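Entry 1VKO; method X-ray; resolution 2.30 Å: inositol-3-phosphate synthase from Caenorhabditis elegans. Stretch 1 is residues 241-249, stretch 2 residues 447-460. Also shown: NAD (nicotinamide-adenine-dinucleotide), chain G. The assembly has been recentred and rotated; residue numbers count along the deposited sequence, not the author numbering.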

# COMPACT_ATOMS: atom_id res chain seq x y z
N GLU A 241 -34.27 -31.64 -16.04
CA GLU A 241 -34.03 -31.59 -17.47
C GLU A 241 -32.64 -31.11 -17.83
O GLU A 241 -32.24 -31.27 -18.98
CB GLU A 241 -35.06 -30.70 -18.16
CG GLU A 241 -36.51 -31.14 -18.01
CD GLU A 241 -37.43 -29.94 -18.03
OE1 GLU A 241 -37.59 -29.33 -19.11
OE2 GLU A 241 -37.98 -29.60 -16.96
N CYS A 242 -31.92 -30.48 -16.89
CA CYS A 242 -30.51 -30.08 -17.12
C CYS A 242 -29.66 -30.44 -15.92
O CYS A 242 -29.96 -30.04 -14.79
CB CYS A 242 -30.38 -28.57 -17.37
SG CYS A 242 -28.75 -28.03 -17.96
N VAL A 243 -28.61 -31.21 -16.15
CA VAL A 243 -27.72 -31.62 -15.07
C VAL A 243 -26.36 -31.04 -15.40
O VAL A 243 -25.85 -31.24 -16.51
CB VAL A 243 -27.61 -33.17 -14.96
CG1 VAL A 243 -26.62 -33.57 -13.90
CG2 VAL A 243 -28.95 -33.77 -14.64
N ILE A 244 -25.79 -30.31 -14.44
CA ILE A 244 -24.46 -29.75 -14.58
C ILE A 244 -23.62 -30.29 -13.44
O ILE A 244 -24.07 -30.30 -12.28
CB ILE A 244 -24.48 -28.20 -14.55
CG1 ILE A 244 -25.34 -27.65 -15.66
CG2 ILE A 244 -23.02 -27.61 -14.65
CD1 ILE A 244 -26.02 -26.30 -15.28
N VAL A 245 -22.42 -30.77 -13.78
CA VAL A 245 -21.44 -31.18 -12.82
C VAL A 245 -20.29 -30.18 -12.80
O VAL A 245 -19.81 -29.72 -13.85
CB VAL A 245 -20.90 -32.56 -13.15
CG1 VAL A 245 -19.57 -32.85 -12.32
CG2 VAL A 245 -21.99 -33.60 -12.93
N LEU A 246 -19.85 -29.82 -11.60
CA LEU A 246 -18.86 -28.76 -11.48
C LEU A 246 -17.84 -29.10 -10.40
O LEU A 246 -18.19 -29.44 -9.26
CB LEU A 246 -19.54 -27.41 -11.19
CG LEU A 246 -18.68 -26.15 -11.12
CD1 LEU A 246 -19.44 -24.88 -11.65
CD2 LEU A 246 -18.17 -25.96 -9.68
N TRP A 247 -16.57 -29.00 -10.80
CA TRP A 247 -15.46 -29.28 -9.92
C TRP A 247 -15.04 -28.03 -9.11
O TRP A 247 -14.53 -27.02 -9.66
CB TRP A 247 -14.28 -29.79 -10.74
CG TRP A 247 -13.11 -30.14 -9.88
CD1 TRP A 247 -12.22 -29.28 -9.30
CD2 TRP A 247 -12.71 -31.46 -9.48
NE1 TRP A 247 -11.30 -29.97 -8.55
CE2 TRP A 247 -11.57 -31.31 -8.64
CE3 TRP A 247 -13.21 -32.76 -9.72
CZ2 TRP A 247 -10.91 -32.42 -8.07
CZ3 TRP A 247 -12.59 -33.84 -9.12
CH2 TRP A 247 -11.42 -33.66 -8.32
N THR A 248 -15.22 -28.14 -7.81
CA THR A 248 -14.76 -27.15 -6.87
C THR A 248 -14.18 -27.87 -5.63
O THR A 248 -14.34 -27.42 -4.49
CB THR A 248 -15.91 -26.15 -6.49
OG1 THR A 248 -15.41 -25.22 -5.52
CG2 THR A 248 -17.12 -26.83 -5.76
N ALA A 249 -13.52 -29.00 -5.89
CA ALA A 249 -12.68 -29.69 -4.91
C ALA A 249 -11.19 -29.27 -5.03
O ALA A 249 -10.85 -28.42 -5.81
CB ALA A 249 -12.83 -31.21 -5.11
N LEU A 447 -19.73 -17.05 -8.73
CA LEU A 447 -19.19 -17.48 -10.02
C LEU A 447 -19.59 -18.91 -10.31
O LEU A 447 -19.72 -19.33 -11.46
CB LEU A 447 -17.66 -17.36 -10.05
CG LEU A 447 -16.94 -16.07 -10.47
CD1 LEU A 447 -17.49 -14.83 -9.81
CD2 LEU A 447 -15.45 -16.18 -10.17
N ILE A 448 -19.78 -19.68 -9.26
CA ILE A 448 -20.31 -20.98 -9.43
C ILE A 448 -21.75 -20.83 -9.93
O ILE A 448 -22.15 -21.55 -10.84
CB ILE A 448 -20.25 -21.79 -8.15
CG1 ILE A 448 -18.80 -22.23 -7.87
CG2 ILE A 448 -21.18 -23.02 -8.28
CD1 ILE A 448 -18.58 -22.74 -6.48
N TYR A 449 -22.51 -19.88 -9.38
CA TYR A 449 -23.89 -19.71 -9.85
C TYR A 449 -23.86 -19.23 -11.29
O TYR A 449 -24.64 -19.71 -12.08
CB TYR A 449 -24.74 -18.75 -9.02
CG TYR A 449 -24.78 -18.98 -7.55
CD1 TYR A 449 -24.83 -20.25 -7.01
CD2 TYR A 449 -24.78 -17.89 -6.69
CE1 TYR A 449 -24.88 -20.44 -5.62
CE2 TYR A 449 -24.84 -18.06 -5.31
CZ TYR A 449 -24.89 -19.32 -4.80
OH TYR A 449 -24.87 -19.46 -3.45
N ASP A 450 -22.94 -18.35 -11.67
CA ASP A 450 -22.92 -17.87 -13.04
C ASP A 450 -22.55 -18.94 -14.05
O ASP A 450 -23.14 -18.99 -15.16
CB ASP A 450 -21.99 -16.69 -13.23
CG ASP A 450 -22.40 -15.46 -12.42
OD1 ASP A 450 -23.62 -15.16 -12.35
OD2 ASP A 450 -21.56 -14.72 -11.85
N LEU A 451 -21.56 -19.77 -13.72
CA LEU A 451 -21.14 -20.81 -14.67
C LEU A 451 -22.31 -21.78 -14.94
O LEU A 451 -22.68 -22.07 -16.08
CB LEU A 451 -19.89 -21.55 -14.17
CG LEU A 451 -18.57 -20.78 -14.11
CD1 LEU A 451 -17.70 -21.37 -13.01
CD2 LEU A 451 -17.82 -20.77 -15.44
N ALA A 452 -22.94 -22.25 -13.87
CA ALA A 452 -24.06 -23.14 -14.03
C ALA A 452 -25.09 -22.44 -14.93
O ALA A 452 -25.63 -23.05 -15.87
CB ALA A 452 -24.66 -23.51 -12.67
N ILE A 453 -25.32 -21.15 -14.68
CA ILE A 453 -26.49 -20.47 -15.21
C ILE A 453 -26.29 -20.18 -16.70
O ILE A 453 -27.19 -20.39 -17.52
CB ILE A 453 -26.84 -19.23 -14.34
CG1 ILE A 453 -27.53 -19.70 -13.04
CG2 ILE A 453 -27.71 -18.21 -15.08
CD1 ILE A 453 -27.75 -18.62 -12.02
N LEU A 454 -25.11 -19.76 -17.06
CA LEU A 454 -24.83 -19.54 -18.46
C LEU A 454 -24.79 -20.84 -19.25
O LEU A 454 -25.07 -20.84 -20.46
CB LEU A 454 -23.51 -18.78 -18.61
CG LEU A 454 -23.61 -17.38 -18.04
CD1 LEU A 454 -22.26 -16.81 -17.79
CD2 LEU A 454 -24.49 -16.43 -18.91
N THR A 455 -24.45 -21.95 -18.58
CA THR A 455 -24.45 -23.26 -19.23
C THR A 455 -25.86 -23.73 -19.62
O THR A 455 -26.09 -24.12 -20.76
CB THR A 455 -23.75 -24.32 -18.38
OG1 THR A 455 -22.37 -23.98 -18.24
CG2 THR A 455 -23.72 -25.66 -19.13
N GLU A 456 -26.79 -23.67 -18.66
CA GLU A 456 -28.18 -24.03 -18.92
C GLU A 456 -28.77 -23.16 -20.02
O GLU A 456 -29.56 -23.63 -20.83
CB GLU A 456 -29.03 -23.90 -17.65
CG GLU A 456 -30.38 -24.59 -17.72
CD GLU A 456 -31.40 -23.84 -18.55
OE1 GLU A 456 -31.47 -22.60 -18.41
OE2 GLU A 456 -32.15 -24.49 -19.34
N LEU A 457 -28.39 -21.88 -20.03
CA LEU A 457 -28.84 -20.96 -21.05
C LEU A 457 -28.28 -21.42 -22.39
O LEU A 457 -29.03 -21.54 -23.35
CB LEU A 457 -28.44 -19.51 -20.75
CG LEU A 457 -28.49 -18.58 -21.98
CD1 LEU A 457 -29.94 -18.40 -22.51
CD2 LEU A 457 -27.83 -17.26 -21.75
N ALA A 458 -26.98 -21.68 -22.46
CA ALA A 458 -26.41 -22.13 -23.73
C ALA A 458 -27.08 -23.44 -24.21
O ALA A 458 -27.19 -23.70 -25.43
CB ALA A 458 -24.90 -22.26 -23.62
N SER A 459 -27.53 -24.26 -23.25
CA SER A 459 -28.16 -25.52 -23.57
C SER A 459 -29.49 -25.26 -24.27
O SER A 459 -30.06 -26.18 -24.85
CB SER A 459 -28.33 -26.40 -22.33
OG SER A 459 -29.59 -26.22 -21.71
N ARG A 460 -29.95 -24.00 -24.23
CA ARG A 460 -31.22 -23.55 -24.84
C ARG A 460 -31.06 -22.78 -26.15
O ARG A 460 -32.05 -22.36 -26.75
CB ARG A 460 -32.04 -22.70 -23.86
CG ARG A 460 -32.86 -23.54 -22.89
CD ARG A 460 -33.81 -22.74 -21.99
NE ARG A 460 -33.08 -22.03 -20.93
CZ ARG A 460 -33.03 -20.71 -20.76
NH1 ARG A 460 -33.68 -19.86 -21.55
NH2 ARG A 460 -32.32 -20.23 -19.76
PA NAD G . -11.75 -26.25 0.09
O1A NAD G . -10.68 -27.06 0.65
O2A NAD G . -12.43 -25.56 1.19
O5B NAD G . -12.69 -27.22 -0.74
C5B NAD G . -12.20 -28.44 -1.23
C4B NAD G . -13.17 -29.52 -0.81
O4B NAD G . -13.12 -30.56 -1.76
C3B NAD G . -12.82 -30.13 0.52
O3B NAD G . -14.07 -30.41 1.12
C2B NAD G . -12.20 -31.46 0.21
O2B NAD G . -12.78 -32.36 1.15
C1B NAD G . -12.79 -31.78 -1.16
N9A NAD G . -12.08 -32.70 -2.08
C8A NAD G . -10.75 -32.86 -2.32
N7A NAD G . -10.59 -33.84 -3.23
C5A NAD G . -11.79 -34.33 -3.61
C6A NAD G . -12.20 -35.36 -4.47
N6A NAD G . -11.34 -36.15 -5.14
N1A NAD G . -13.54 -35.62 -4.59
C2A NAD G . -14.46 -34.92 -3.86
N3A NAD G . -14.03 -33.96 -3.00
C4A NAD G . -12.73 -33.65 -2.86
O3 NAD G . -11.20 -25.22 -1.03
PN NAD G . -12.19 -24.13 -1.65
O1N NAD G . -13.57 -24.66 -1.51
O2N NAD G . -11.85 -22.84 -1.05
O5D NAD G . -11.92 -24.15 -3.25
C5D NAD G . -11.86 -25.37 -3.96
C4D NAD G . -11.10 -25.29 -5.30
O4D NAD G . -11.52 -24.17 -6.04
C3D NAD G . -9.58 -25.18 -5.16
O3D NAD G . -8.98 -25.98 -6.14
C2D NAD G . -9.30 -23.76 -5.58
O2D NAD G . -8.04 -23.55 -6.19
C1D NAD G . -10.39 -23.54 -6.59
N1N NAD G . -10.47 -22.09 -6.76
C2N NAD G . -10.82 -21.30 -5.70
C3N NAD G . -10.86 -19.94 -5.88
C7N NAD G . -11.61 -19.18 -4.85
O7N NAD G . -12.07 -19.94 -3.75
N7N NAD G . -11.81 -17.86 -5.00
C4N NAD G . -10.57 -19.36 -7.13
C5N NAD G . -10.20 -20.17 -8.18
C6N NAD G . -10.14 -21.56 -7.98

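The closest contact here sets a methyl against a backbone carbonyl: Ile244 CD1 lies 3.3 Å from Ala452 O. That carbonyl is already engaged by the helix, accepting from Glu456 N at 3.1 Å, so an apolar methyl can lie against it. No hydrogen bond or salt bridge joins the two stretches; they meet by van der Waals packing of strand side chains on both side chains and backbone of the helix, burying 376 Å² between the stretches, both sides summed. The axes of strand 242-247 and helix 447-458 approach to 9.5 Å and run roughly antiparallel, at 142°, so Cys242 lies near Glu456 and Leu246 near Ile448. Strand alternation sets the pattern: Cys242, Ile244 and Leu246 point CA-to-CB toward the helix, whereas Val243, Val245 and Trp247 do not reach it.

Ile244 sits where the backbones come close, its CA 6.6 Å from the CA of Ala452. Ile244 CD1 rests 4.1 Å from Ala452 CB, whose CA-to-CB bond points sideways. Thr455 adds a methyl, CG2, 4.3 Å from Ile244 CG1, while its OG1 donates to Leu451 O at 2.9 Å; the threonine thus offers carbon to the strand with its hydroxyl satisfied within the helix.

Further along, branched Leu246 meets two helix residues one turn apart: its CD1 lies 4.1 Å from Leu451 CD1 and 4.2 Å from Ile448 CG2, its CD2 4.2 Å from Ile448 CG1, so the branches share Ile448. Just past the strand, Thr248 OG1 is 4.1 Å from Ile448 CD1.

At the other end, Cys242 SG lies 3.8 Å from Glu456 CG, meeting the aliphatic part of a buried acid rather than its charge. Arg460 holds that carboxylate in a salt bridge, NH2 to OE1 at 2.9 Å; both residues also bond elsewhere in the structure. Ser459 OG, 4.2 Å from Cys242 SG, donates to Glu456 O at 2.7 Å.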